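Local coordinates for sgbp-b (Bacteroides uniformis, PDB 7K44), which probably binds xyloglucan at the cell surface as a glycan-binding protein of a polysaccharide utilization locus in this gut bacterium, at residues V43-Y57 with F89-I101. Residues are numbered along the deposited sequence; the frame is centred on the assembly and turned at random.
Sequences VETGTPLRIVGGNFY and FDEISFNAPAGLI
Leu49 and Ile51 of strand 48-54 meet Phe94 and Ile92 of strand 91-95, antiparallel neighbours at the centre of a four-stranded sheet in an N-terminal beta-sandwich domain. These four side chains point to the face packed against the second sheet. The Phe94 ring receives Leu49 CB over one face and Ile51 at its edge, where Ile51 CD1 comes to 3.8 Å from Phe94 CE1. A chi1 of 64°, which sets CG between the backbone N and carbonyl carbon, turns the ring back over strand 48-54; Val80 and Tyr83 also touch it. Leu49 CD1 reaches on to the methyl of Ala96, which Val43 CG1 also touches. Past Gly54, Ile92 CD1 makes a CH-pi contact over one face of the Phe56 ring, 3.7 Å from its centroid; Gly54 O lies over the opposite face, offset toward the rim. Ile59 of strand 59-65, in the facing sheet, also touches Ile92.

On the outward face, Arg50 extends through CG and CD (chi1 -167°), then bends at chi3, and its NH1 forms a salt bridge of 3.3 Å to Glu91 OE1. The guanidinium and carboxylate planes are turned 35° apart. One water in the guanidinium plane joins Arg50 NE to Ser93 OG; another takes a weak bond from NH1 and donates to Glu91 OE2, giving the ion pair a second, indirect link.

Paired backbone bonds join Leu49 with Phe94 and Ile51 with Ile92. Beyond the strands, Phe56 N binds Phe89 O, and Tyr57 CE1 sits over the Phe89 ring, the two rings oblique to each other. At the Thr45-Ala98 end, the type II turn 44-47 presents Gly46 N to a lone pair of Ala96 O at 2.8 Å, and a water accepts from Leu100 N, donates to Pro97 O and hydrogen-bonds Thr45 OG1.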
loop_
_atom_site.group_PDB
_atom_site.type_symbol
_atom_site.label_atom_id
_atom_site.label_comp_id
_atom_site.label_asym_id
_atom_site.label_seq_id
_atom_site.Cartn_x
_atom_site.Cartn_y
_atom_site.Cartn_z
ATOM N N VAL A 43 4.898 29.906 -2.654
ATOM C CA VAL A 43 4.506 30.804 -3.731
ATOM C C VAL A 43 4.811 32.226 -3.275
ATOM O O VAL A 43 4.180 32.739 -2.347
ATOM C CB VAL A 43 3.028 30.635 -4.091
ATOM C CG1 VAL A 43 2.671 31.538 -5.250
ATOM C CG2 VAL A 43 2.731 29.167 -4.425
ATOM N N GLU A 44 5.793 32.848 -3.910
ATOM C CA GLU A 44 6.188 34.221 -3.645
ATOM C C GLU A 44 5.751 35.103 -4.806
ATOM O O GLU A 44 5.298 34.627 -5.850
ATOM C CB GLU A 44 7.711 34.323 -3.482
ATOM C CG GLU A 44 8.331 33.352 -2.477
ATOM C CD GLU A 44 8.132 33.783 -1.031
ATOM O OE1 GLU A 44 8.428 32.978 -0.120
ATOM O OE2 GLU A 44 7.678 34.927 -0.805
ATOM N N THR A 45 5.880 36.412 -4.613
ATOM C CA THR A 45 5.641 37.328 -5.714
ATOM C C THR A 45 6.474 36.920 -6.921
ATOM O O THR A 45 7.689 36.729 -6.826
ATOM C CB THR A 45 5.997 38.753 -5.282
ATOM O OG1 THR A 45 5.261 39.079 -4.096
ATOM C CG2 THR A 45 5.638 39.757 -6.380
ATOM N N GLY A 46 5.802 36.772 -8.061
ATOM C CA GLY A 46 6.468 36.404 -9.290
ATOM C C GLY A 46 6.576 34.917 -9.545
ATOM O O GLY A 46 6.958 34.532 -10.654
ATOM N N THR A 47 6.265 34.072 -8.569
ATOM C CA THR A 47 6.342 32.630 -8.789
ATOM C C THR A 47 5.375 32.217 -9.895
ATOM O O THR A 47 4.190 32.552 -9.830
ATOM C CB THR A 47 5.989 31.876 -7.509
ATOM O OG1 THR A 47 6.977 32.158 -6.514
ATOM C CG2 THR A 47 5.965 30.373 -7.779
ATOM N N PRO A 48 5.822 31.464 -10.896
ATOM C CA PRO A 48 4.896 31.028 -11.944
ATOM C C PRO A 48 3.927 29.979 -11.427
ATOM O O PRO A 48 4.298 29.080 -10.668
ATOM C CB PRO A 48 5.824 30.428 -13.012
ATOM C CG PRO A 48 7.182 30.934 -12.685
ATOM C CD PRO A 48 7.219 31.122 -11.208
ATOM N N LEU A 49 2.669 30.105 -11.849
ATOM C CA LEU A 49 1.654 29.093 -11.598
ATOM C C LEU A 49 1.010 28.715 -12.923
ATOM O O LEU A 49 0.955 29.526 -13.855
ATOM C CB LEU A 49 0.541 29.600 -10.649
ATOM C CG LEU A 49 0.904 29.934 -9.203
ATOM C CD1 LEU A 49 1.245 31.405 -9.067
ATOM C CD2 LEU A 49 -0.248 29.590 -8.265
ATOM N N ARG A 50 0.498 27.487 -12.999
ATOM C CA ARG A 50 -0.296 27.072 -14.147
ATOM C C ARG A 50 -1.578 26.419 -13.655
ATOM O O ARG A 50 -1.529 25.390 -12.975
ATOM C CB ARG A 50 0.488 26.110 -15.045
ATOM C CG ARG A 50 -0.179 25.898 -16.399
ATOM C CD ARG A 50 0.537 24.822 -17.223
ATOM N NE ARG A 50 1.874 25.234 -17.637
ATOM C CZ ARG A 50 2.683 24.476 -18.374
ATOM N NH1 ARG A 50 2.285 23.275 -18.772
ATOM N NH2 ARG A 50 3.887 24.915 -18.705
ATOM N N ILE A 51 -2.716 27.002 -14.017
ATOM C CA ILE A 51 -4.005 26.375 -13.752
ATOM C C ILE A 51 -4.280 25.344 -14.838
ATOM O O ILE A 51 -4.264 25.669 -16.031
ATOM C CB ILE A 51 -5.121 27.425 -13.710
ATOM C CG1 ILE A 51 -4.812 28.497 -12.670
ATOM C CG2 ILE A 51 -6.461 26.749 -13.429
ATOM C CD1 ILE A 51 -5.803 29.668 -12.709
ATOM N N VAL A 52 -4.554 24.110 -14.427
ATOM C CA VAL A 52 -4.806 22.997 -15.340
ATOM C C VAL A 52 -6.253 22.557 -15.175
ATOM O O VAL A 52 -6.678 22.196 -14.071
ATOM C CB VAL A 52 -3.845 21.830 -15.078
ATOM C CG1 VAL A 52 -4.173 20.663 -15.999
ATOM C CG2 VAL A 52 -2.418 22.292 -15.272
ATOM N N GLY A 53 -7.004 22.571 -16.268
ATOM C CA GLY A 53 -8.399 22.187 -16.205
ATOM C C GLY A 53 -9.003 21.986 -17.576
ATOM O O GLY A 53 -8.557 21.115 -18.331
ATOM N N GLY A 54 -10.011 22.780 -17.907
ATOM C CA GLY A 54 -10.614 22.705 -19.221
ATOM C C GLY A 54 -11.684 23.762 -19.387
ATOM O O GLY A 54 -12.187 24.333 -18.412
ATOM N N ASN A 55 -12.009 24.020 -20.655
ATOM C CA ASN A 55 -13.107 24.903 -21.041
ATOM C C ASN A 55 -12.883 26.340 -20.582
ATOM O O ASN A 55 -13.822 27.036 -20.195
ATOM C CB ASN A 55 -14.462 24.373 -20.567
ATOM C CG ASN A 55 -14.753 22.990 -21.091
ATOM O OD1 ASN A 55 -14.470 22.683 -22.252
ATOM N ND2 ASN A 55 -15.316 22.141 -20.242
ATOM N N PHE A 56 -11.637 26.801 -20.641
ATOM C CA PHE A 56 -11.360 28.181 -20.262
ATOM C C PHE A 56 -11.656 29.141 -21.407
ATOM O O PHE A 56 -10.796 29.939 -21.793
ATOM C CB PHE A 56 -9.918 28.344 -19.769
ATOM C CG PHE A 56 -9.580 27.493 -18.573
ATOM C CD1 PHE A 56 -10.473 27.372 -17.519
ATOM C CD2 PHE A 56 -8.369 26.826 -18.496
ATOM C CE1 PHE A 56 -10.164 26.596 -16.420
ATOM C CE2 PHE A 56 -8.049 26.045 -17.400
ATOM C CZ PHE A 56 -8.955 25.927 -16.352
ATOM N N TYR A 57 -12.880 29.088 -21.936
ATOM C CA TYR A 57 -13.319 29.997 -22.988
ATOM C C TYR A 57 -13.877 31.271 -22.382
ATOM O O TYR A 57 -14.547 31.234 -21.345
ATOM C CB TYR A 57 -14.416 29.345 -23.830
ATOM C CG TYR A 57 -13.974 28.058 -24.442
ATOM C CD1 TYR A 57 -13.122 28.057 -25.534
ATOM C CD2 TYR A 57 -14.375 26.841 -23.913
ATOM C CE1 TYR A 57 -12.697 26.883 -26.095
ATOM C CE2 TYR A 57 -13.950 25.655 -24.468
ATOM C CZ TYR A 57 -13.109 25.685 -25.558
ATOM O OH TYR A 57 -12.680 24.509 -26.118
ATOM N N PHE A 89 -7.309 25.699 -24.576
ATOM C CA PHE A 89 -8.124 26.335 -23.533
ATOM C C PHE A 89 -8.237 25.469 -22.281
ATOM O O PHE A 89 -9.295 25.383 -21.651
ATOM C CB PHE A 89 -9.511 26.738 -24.050
ATOM C CG PHE A 89 -9.485 27.731 -25.181
ATOM C CD1 PHE A 89 -9.414 27.301 -26.497
ATOM C CD2 PHE A 89 -9.554 29.088 -24.932
ATOM C CE1 PHE A 89 -9.401 28.210 -27.535
ATOM C CE2 PHE A 89 -9.541 30.005 -25.969
ATOM C CZ PHE A 89 -9.464 29.563 -27.272
ATOM N N ASP A 90 -7.144 24.809 -21.910
ATOM C CA ASP A 90 -7.165 23.967 -20.726
ATOM C C ASP A 90 -6.007 24.233 -19.766
ATOM O O ASP A 90 -5.874 23.516 -18.766
ATOM C CB ASP A 90 -7.307 22.474 -21.084
ATOM C CG ASP A 90 -6.081 21.903 -21.787
ATOM O OD1 ASP A 90 -5.142 22.663 -22.104
ATOM O OD2 ASP A 90 -6.066 20.674 -22.025
ATOM N N GLU A 91 -5.184 25.245 -20.036
ATOM C CA GLU A 91 -4.091 25.612 -19.145
ATOM C C GLU A 91 -3.913 27.125 -19.174
ATOM O O GLU A 91 -3.866 27.729 -20.249
ATOM C CB GLU A 91 -2.794 24.884 -19.537
ATOM C CG GLU A 91 -2.875 23.362 -19.371
ATOM C CD GLU A 91 -1.590 22.624 -19.717
ATOM O OE1 GLU A 91 -0.642 23.267 -20.212
ATOM O OE2 GLU A 91 -1.532 21.391 -19.491
ATOM N N ILE A 92 -3.854 27.744 -17.994
ATOM C CA ILE A 92 -3.677 29.187 -17.853
ATOM C C ILE A 92 -2.397 29.439 -17.069
ATOM O O ILE A 92 -2.231 28.913 -15.962
ATOM C CB ILE A 92 -4.866 29.833 -17.114
ATOM C CG1 ILE A 92 -6.183 29.569 -17.838
ATOM C CG2 ILE A 92 -4.634 31.327 -16.971
ATOM C CD1 ILE A 92 -7.405 29.901 -16.981
ATOM N N SER A 93 -1.504 30.259 -17.622
ATOM C CA SER A 93 -0.222 30.541 -16.991
ATOM C C SER A 93 -0.164 31.988 -16.525
ATOM O O SER A 93 -0.620 32.892 -17.230
ATOM C CB SER A 93 0.931 30.258 -17.958
ATOM O OG SER A 93 1.051 28.859 -18.175
ATOM N N PHE A 94 0.412 32.206 -15.344
ATOM C CA PHE A 94 0.638 33.562 -14.852
ATOM C C PHE A 94 1.655 33.534 -13.722
ATOM O O PHE A 94 1.907 32.492 -13.119
ATOM C CB PHE A 94 -0.665 34.220 -14.371
ATOM C CG PHE A 94 -1.296 33.534 -13.189
ATOM C CD1 PHE A 94 -2.182 32.484 -13.371
ATOM C CD2 PHE A 94 -0.993 33.936 -11.896
ATOM C CE1 PHE A 94 -2.761 31.845 -12.279
ATOM C CE2 PHE A 94 -1.567 33.304 -10.799
ATOM C CZ PHE A 94 -2.460 32.262 -10.990
ATOM N N ASN A 95 2.200 34.709 -13.412
ATOM C CA ASN A 95 3.127 34.874 -12.297
ATOM C C ASN A 95 2.374 35.431 -11.093
ATOM O O ASN A 95 1.500 36.290 -11.246
ATOM C CB ASN A 95 4.267 35.817 -12.687
ATOM C CG ASN A 95 5.113 35.253 -13.814
ATOM O OD1 ASN A 95 5.211 34.037 -13.973
ATOM N ND2 ASN A 95 5.701 36.132 -14.610
ATOM N N ALA A 96 2.704 34.927 -9.904
ATOM C CA ALA A 96 1.936 35.273 -8.713
ATOM C C ALA A 96 1.986 36.777 -8.476
ATOM O O ALA A 96 3.079 37.360 -8.459
ATOM C CB ALA A 96 2.509 34.563 -7.492
ATOM N N PRO A 97 0.844 37.431 -8.274
ATOM C CA PRO A 97 0.852 38.870 -7.982
ATOM C C PRO A 97 1.427 39.157 -6.603
ATOM O O PRO A 97 1.527 38.284 -5.738
ATOM C CB PRO A 97 -0.630 39.257 -8.053
ATOM C CG PRO A 97 -1.367 37.974 -7.803
ATOM C CD PRO A 97 -0.517 36.885 -8.385
ATOM N N ALA A 98 1.827 40.416 -6.414
ATOM C CA ALA A 98 2.271 40.858 -5.102
ATOM C C ALA A 98 1.093 40.903 -4.130
ATOM O O ALA A 98 -0.074 41.016 -4.522
ATOM C CB ALA A 98 2.929 42.235 -5.194
ATOM N N GLY A 99 1.413 40.797 -2.843
ATOM C CA GLY A 99 0.387 40.837 -1.818
ATOM C C GLY A 99 -0.519 39.633 -1.824
ATOM O O GLY A 99 -1.713 39.754 -1.523
ATOM N N LEU A 100 0.021 38.466 -2.163
ATOM C CA LEU A 100 -0.788 37.266 -2.294
ATOM C C LEU A 100 -1.330 36.814 -0.942
ATOM O O LEU A 100 -0.625 36.833 0.070
ATOM C CB LEU A 100 0.064 36.156 -2.903
ATOM C CG LEU A 100 -0.671 34.891 -3.328
ATOM C CD1 LEU A 100 -1.842 35.228 -4.225
ATOM C CD2 LEU A 100 0.302 33.964 -4.031
ATOM N N ILE A 101 -2.596 36.394 -0.940
ATOM C CA ILE A 101 -3.197 35.851 0.270
ATOM C C ILE A 101 -2.471 34.573 0.691
ATOM O O ILE A 101 -1.835 33.883 -0.116
ATOM C CB ILE A 101 -4.692 35.581 0.044
ATOM C CG1 ILE A 101 -4.876 34.513 -1.031
ATOM C CG2 ILE A 101 -5.416 36.861 -0.348
ATOM C CD1 ILE A 101 -6.288 34.019 -1.164
HETATM O O HOH W 1 2.906 37.749 -3.434
HETATM O O HOH W 2 3.557 27.569 -17.601
HETATM O O HOH W 3 0.515 20.806 -17.916
#